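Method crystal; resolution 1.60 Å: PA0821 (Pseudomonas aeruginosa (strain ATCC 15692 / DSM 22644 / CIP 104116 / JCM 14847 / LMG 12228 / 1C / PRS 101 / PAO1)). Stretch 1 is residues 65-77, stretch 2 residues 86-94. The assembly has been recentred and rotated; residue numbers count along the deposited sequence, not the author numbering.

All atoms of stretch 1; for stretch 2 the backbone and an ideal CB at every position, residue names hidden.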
# COMPACT_ATOMS: atom_id res chain seq x y z
N PHE B 65 4.58 -3.74 -34.23
CA PHE B 65 4.61 -2.85 -33.07
C PHE B 65 5.18 -1.49 -33.44
O PHE B 65 4.66 -0.45 -33.02
CB PHE B 65 5.44 -3.52 -31.97
CG PHE B 65 5.66 -2.65 -30.77
CD1 PHE B 65 4.68 -2.53 -29.80
CD2 PHE B 65 6.87 -1.98 -30.60
CE1 PHE B 65 4.90 -1.74 -28.68
CE2 PHE B 65 7.08 -1.19 -29.47
CZ PHE B 65 6.09 -1.07 -28.52
N GLU B 66 6.24 -1.48 -34.25
CA GLU B 66 6.93 -0.24 -34.57
C GLU B 66 6.06 0.68 -35.41
O GLU B 66 6.24 1.91 -35.35
CB GLU B 66 8.25 -0.55 -35.28
CG GLU B 66 9.23 0.60 -35.34
CD GLU B 66 10.56 0.20 -35.94
OE1 GLU B 66 10.57 -0.51 -36.97
OE2 GLU B 66 11.61 0.59 -35.38
N ARG B 67 5.13 0.13 -36.20
CA ARG B 67 4.21 0.99 -36.93
C ARG B 67 3.44 1.91 -35.99
O ARG B 67 3.17 3.07 -36.33
CB ARG B 67 3.23 0.16 -37.77
CG ARG B 67 2.35 1.01 -38.67
CD ARG B 67 1.35 0.18 -39.47
NE ARG B 67 0.43 -0.54 -38.60
CZ ARG B 67 -0.65 -0.01 -38.04
NH1 ARG B 67 -0.97 1.26 -38.27
NH2 ARG B 67 -1.42 -0.76 -37.26
N LEU B 68 3.13 1.42 -34.79
CA LEU B 68 2.47 2.25 -33.79
C LEU B 68 3.45 3.06 -32.95
O LEU B 68 3.18 4.21 -32.62
CB LEU B 68 1.62 1.38 -32.85
CG LEU B 68 0.72 0.33 -33.48
CD1 LEU B 68 -0.07 -0.37 -32.39
CD2 LEU B 68 -0.20 0.96 -34.53
N ALA B 69 4.60 2.46 -32.61
CA ALA B 69 5.47 2.99 -31.57
C ALA B 69 6.60 3.87 -32.08
O ALA B 69 7.25 4.54 -31.27
CB ALA B 69 6.07 1.84 -30.76
N GLU B 70 6.85 3.88 -33.39
CA GLU B 70 7.99 4.60 -33.94
C GLU B 70 8.10 6.05 -33.48
O GLU B 70 9.22 6.48 -33.17
CB GLU B 70 7.95 4.52 -35.48
CG GLU B 70 9.19 5.08 -36.19
CD GLU B 70 9.15 6.59 -36.37
OE1 GLU B 70 10.23 7.21 -36.50
OE2 GLU B 70 8.03 7.16 -36.38
N PRO B 71 7.02 6.85 -33.41
CA PRO B 71 7.19 8.24 -32.96
C PRO B 71 7.62 8.37 -31.51
O PRO B 71 8.01 9.48 -31.10
CB PRO B 71 5.79 8.85 -33.17
CG PRO B 71 5.09 7.93 -34.09
CD PRO B 71 5.63 6.58 -33.80
N HIS B 72 7.58 7.29 -30.73
CA HIS B 72 7.73 7.38 -29.28
C HIS B 72 8.94 6.63 -28.72
O HIS B 72 9.33 6.92 -27.59
CB HIS B 72 6.47 6.85 -28.59
CG HIS B 72 5.20 7.45 -29.12
ND1 HIS B 72 4.83 8.75 -28.85
CD2 HIS B 72 4.23 6.94 -29.91
CE1 HIS B 72 3.69 9.01 -29.45
NE2 HIS B 72 3.30 7.93 -30.10
N LEU B 73 9.52 5.69 -29.45
CA LEU B 73 10.65 4.93 -28.93
C LEU B 73 11.88 5.82 -28.82
O LEU B 73 12.12 6.69 -29.66
CB LEU B 73 10.96 3.74 -29.82
CG LEU B 73 9.87 2.66 -29.87
CD1 LEU B 73 10.29 1.52 -30.79
CD2 LEU B 73 9.57 2.15 -28.47
N THR B 74 12.68 5.59 -27.78
CA THR B 74 13.82 6.46 -27.49
C THR B 74 15.13 5.71 -27.26
O THR B 74 16.20 6.25 -27.58
CB THR B 74 13.51 7.33 -26.28
OG1 THR B 74 13.04 6.51 -25.21
CG2 THR B 74 12.47 8.38 -26.63
N TRP B 75 15.08 4.48 -26.74
CA TRP B 75 16.29 3.77 -26.35
C TRP B 75 16.19 2.29 -26.69
O TRP B 75 15.11 1.69 -26.63
CB TRP B 75 16.56 3.91 -24.84
CG TRP B 75 16.61 5.31 -24.39
CD1 TRP B 75 15.65 6.00 -23.71
CD2 TRP B 75 17.69 6.24 -24.59
NE1 TRP B 75 16.05 7.28 -23.48
CE2 TRP B 75 17.30 7.46 -24.00
CE3 TRP B 75 18.94 6.15 -25.21
CZ2 TRP B 75 18.12 8.59 -24.02
CZ3 TRP B 75 19.75 7.27 -25.23
CH2 TRP B 75 19.33 8.47 -24.63
N LEU B 76 17.34 1.70 -27.02
CA LEU B 76 17.48 0.26 -27.16
C LEU B 76 18.53 -0.23 -26.16
O LEU B 76 19.70 0.17 -26.24
CB LEU B 76 17.88 -0.13 -28.58
CG LEU B 76 18.25 -1.60 -28.73
CD1 LEU B 76 17.05 -2.49 -28.43
CD2 LEU B 76 18.78 -1.86 -30.13
N TRP B 77 18.11 -1.11 -25.25
CA TRP B 77 19.00 -1.75 -24.29
C TRP B 77 19.31 -3.17 -24.74
O TRP B 77 18.41 -3.91 -25.15
CB TRP B 77 18.37 -1.78 -22.88
CG TRP B 77 18.37 -0.46 -22.15
CD1 TRP B 77 17.32 0.42 -22.01
CD2 TRP B 77 19.48 0.13 -21.43
NE1 TRP B 77 17.72 1.51 -21.26
CE2 TRP B 77 19.03 1.35 -20.90
CE3 TRP B 77 20.79 -0.27 -21.20
CZ2 TRP B 77 19.86 2.18 -20.14
CZ3 TRP B 77 21.62 0.55 -20.46
CH2 TRP B 77 21.15 1.77 -19.94
N UNK B 86 25.74 -1.48 -24.82
CA UNK B 86 24.51 -1.87 -24.11
C UNK B 86 23.37 -0.89 -24.30
O UNK B 86 22.21 -1.31 -24.33
CB UNK B 86 24.80 -2.02 -22.61
N UNK B 87 23.66 0.40 -24.44
CA UNK B 87 22.65 1.43 -24.61
C UNK B 87 22.86 2.16 -25.93
O UNK B 87 23.96 2.66 -26.19
CB UNK B 87 22.68 2.42 -23.44
N UNK B 88 21.81 2.23 -26.74
CA UNK B 88 21.84 2.92 -28.03
C UNK B 88 20.61 3.81 -28.15
O UNK B 88 19.50 3.36 -27.87
CB UNK B 88 21.90 1.92 -29.19
N UNK B 89 20.80 5.06 -28.57
CA UNK B 89 19.66 5.90 -28.89
C UNK B 89 18.88 5.29 -30.05
O UNK B 89 19.47 4.76 -30.99
CB UNK B 89 20.11 7.32 -29.23
N UNK B 90 17.55 5.35 -29.97
CA UNK B 90 16.72 4.68 -30.97
C UNK B 90 17.02 5.18 -32.38
O UNK B 90 17.02 4.40 -33.34
CB UNK B 90 15.24 4.89 -30.65
N UNK B 91 17.29 6.49 -32.51
CA UNK B 91 17.68 7.08 -33.78
C UNK B 91 18.91 6.40 -34.39
O UNK B 91 19.04 6.35 -35.61
CB UNK B 91 17.95 8.57 -33.59
N UNK B 92 19.82 5.91 -33.55
CA UNK B 92 21.10 5.37 -34.01
C UNK B 92 21.08 3.86 -34.20
O UNK B 92 22.12 3.29 -34.55
CB UNK B 92 22.20 5.74 -33.02
N UNK B 93 19.95 3.20 -33.96
CA UNK B 93 19.94 1.75 -33.98
C UNK B 93 19.90 1.21 -35.40
O UNK B 93 19.38 1.85 -36.32
CB UNK B 93 18.75 1.22 -33.18
N UNK B 94 20.46 0.02 -35.57
CA UNK B 94 20.29 -0.76 -36.78
C UNK B 94 18.91 -1.41 -36.78
O UNK B 94 18.32 -1.63 -35.71
CB UNK B 94 21.39 -1.82 -36.90

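Residues 87-89 run antiparallel to 75-77, with the strand axes at 159° and 4.8 Å apart at closest approach. Register pairs 87 with Trp77, 88 with Leu76 and 89 with Trp75.

Position 86 precedes the strand. Its CA-to-CB bond points sideways, the ideal CB lies 4.6 Å from Trp77 CE3, and phi is -58°. Many residues would suit, proline included. It is Pro86; its O lies 3.2 Å from Trp77 CA in a CA-H...O contact.

Position 87 has strand angles (-121/127) and forms a non-hydrogen-bonded pair with Trp77, both side chains on the same face. The ideal CB is 3.7 Å from Trp77 CZ3, and the indoles of Trp75 and Trp77 offer a broad apolar surface, favouring a branched aliphatic or methionine. Leu87, with chi1 t and chi2 p, places CD1 3.7 Å from the centroid of the Trp77 six-membered ring, 18° off its normal, a CH-pi contact. The same CD1 is 3.7 Å from Trp75 CE3, so one methyl touches both indoles.

Position 88 is the hydrogen-bonded pair with Leu76: backbone N to Leu76 O is 3.0 Å, and Leu76 N to the O of 88 is 2.9 Å. CB shares Leu76's face, 4.1 Å from Leu76 O; valine, isoleucine, threonine or serine would fit. In Thr88, OG1 lies 2.8 Å from water 1, which donates to Leu76 O (2.9 Å between the water O and Leu76 O), extending the pairing through solvent.

At 89 the bond points away overall, yet the ideal CB is 4.0 Å from Trp75 CZ3. Small residues suit, though the visible atoms do not exclude larger ones directed outward. Ala89 CB packs against Trp75 CZ3 at 4.0 Å.

Position 90 points toward stretch 1, its ideal CB 3.7 Å from Leu73 O, and its N donates to Thr74 O (2.9 Å, 161°). Beyond CB lies Leu73, and farther out the carboxylate of Glu66. A long side chain with an apolar middle and a donor tip is indicated: tyrosine, lysine or arginine. Tyr90, chi1 t, takes Leu73 CB over its ring face, 3.6 Å from the centroid and 4° off the normal, while OH donates to Glu66 OE2 in a very short 2.5 Å hydrogen bond.

Positions 91 and 92 have no stretch 1 atom within 5.5 Å of their ideal CB, so stretch 1 does not limit the choice; they are Arg91 and Asp92.

Position 93 points toward Leu76, its ideal CB 4.3 Å from Leu76 CD2; valine or threonine would serve. Thr93 sets CG2 3.7 Å from Leu76 CB, while OG1 donates to Tyr90 O (2.8 Å).

Position 94 points away, leaving the choice open; it is Gln94.

Stretch 2 (86-94) PLTAYRDTQ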
# COMPACT_ATOMS: atom_id res chain seq x y z
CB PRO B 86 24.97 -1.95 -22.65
CG PRO B 86 26.43 -2.21 -22.72
CD PRO B 86 26.92 -1.48 -23.93
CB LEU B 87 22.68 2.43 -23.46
CG LEU B 87 21.70 3.59 -23.65
CD1 LEU B 87 20.27 3.06 -23.70
CD2 LEU B 87 21.86 4.61 -22.53
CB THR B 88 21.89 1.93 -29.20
OG1 THR B 88 22.94 0.97 -28.98
CG2 THR B 88 22.13 2.65 -30.52
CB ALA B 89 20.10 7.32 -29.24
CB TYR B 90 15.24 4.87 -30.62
CG TYR B 90 14.26 4.33 -31.64
CD1 TYR B 90 14.15 2.97 -31.88
CD2 TYR B 90 13.42 5.19 -32.34
CE1 TYR B 90 13.24 2.47 -32.82
CE2 TYR B 90 12.52 4.71 -33.27
CZ TYR B 90 12.43 3.35 -33.50
OH TYR B 90 11.52 2.89 -34.43
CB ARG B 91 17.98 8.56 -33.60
CG ARG B 91 16.87 9.51 -33.96
CD ARG B 91 17.38 10.94 -33.95
NE ARG B 91 18.41 11.15 -34.97
CZ ARG B 91 18.16 11.59 -36.20
NH1 ARG B 91 16.92 11.87 -36.57
NH2 ARG B 91 19.16 11.75 -37.07
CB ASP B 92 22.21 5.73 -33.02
CG ASP B 92 22.37 7.22 -32.84
OD1 ASP B 92 22.03 7.96 -33.79
OD2 ASP B 92 22.84 7.65 -31.76
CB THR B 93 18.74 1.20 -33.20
OG1 THR B 93 17.52 1.67 -33.78
CG2 THR B 93 18.81 1.62 -31.74
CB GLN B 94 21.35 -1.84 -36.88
CG GLN B 94 22.78 -1.33 -36.96
CD GLN B 94 23.78 -2.46 -36.95
OE1 GLN B 94 24.02 -3.09 -35.92
NE2 GLN B 94 24.37 -2.74 -38.11
O HOH W 1 21.90 -1.19 -27.44
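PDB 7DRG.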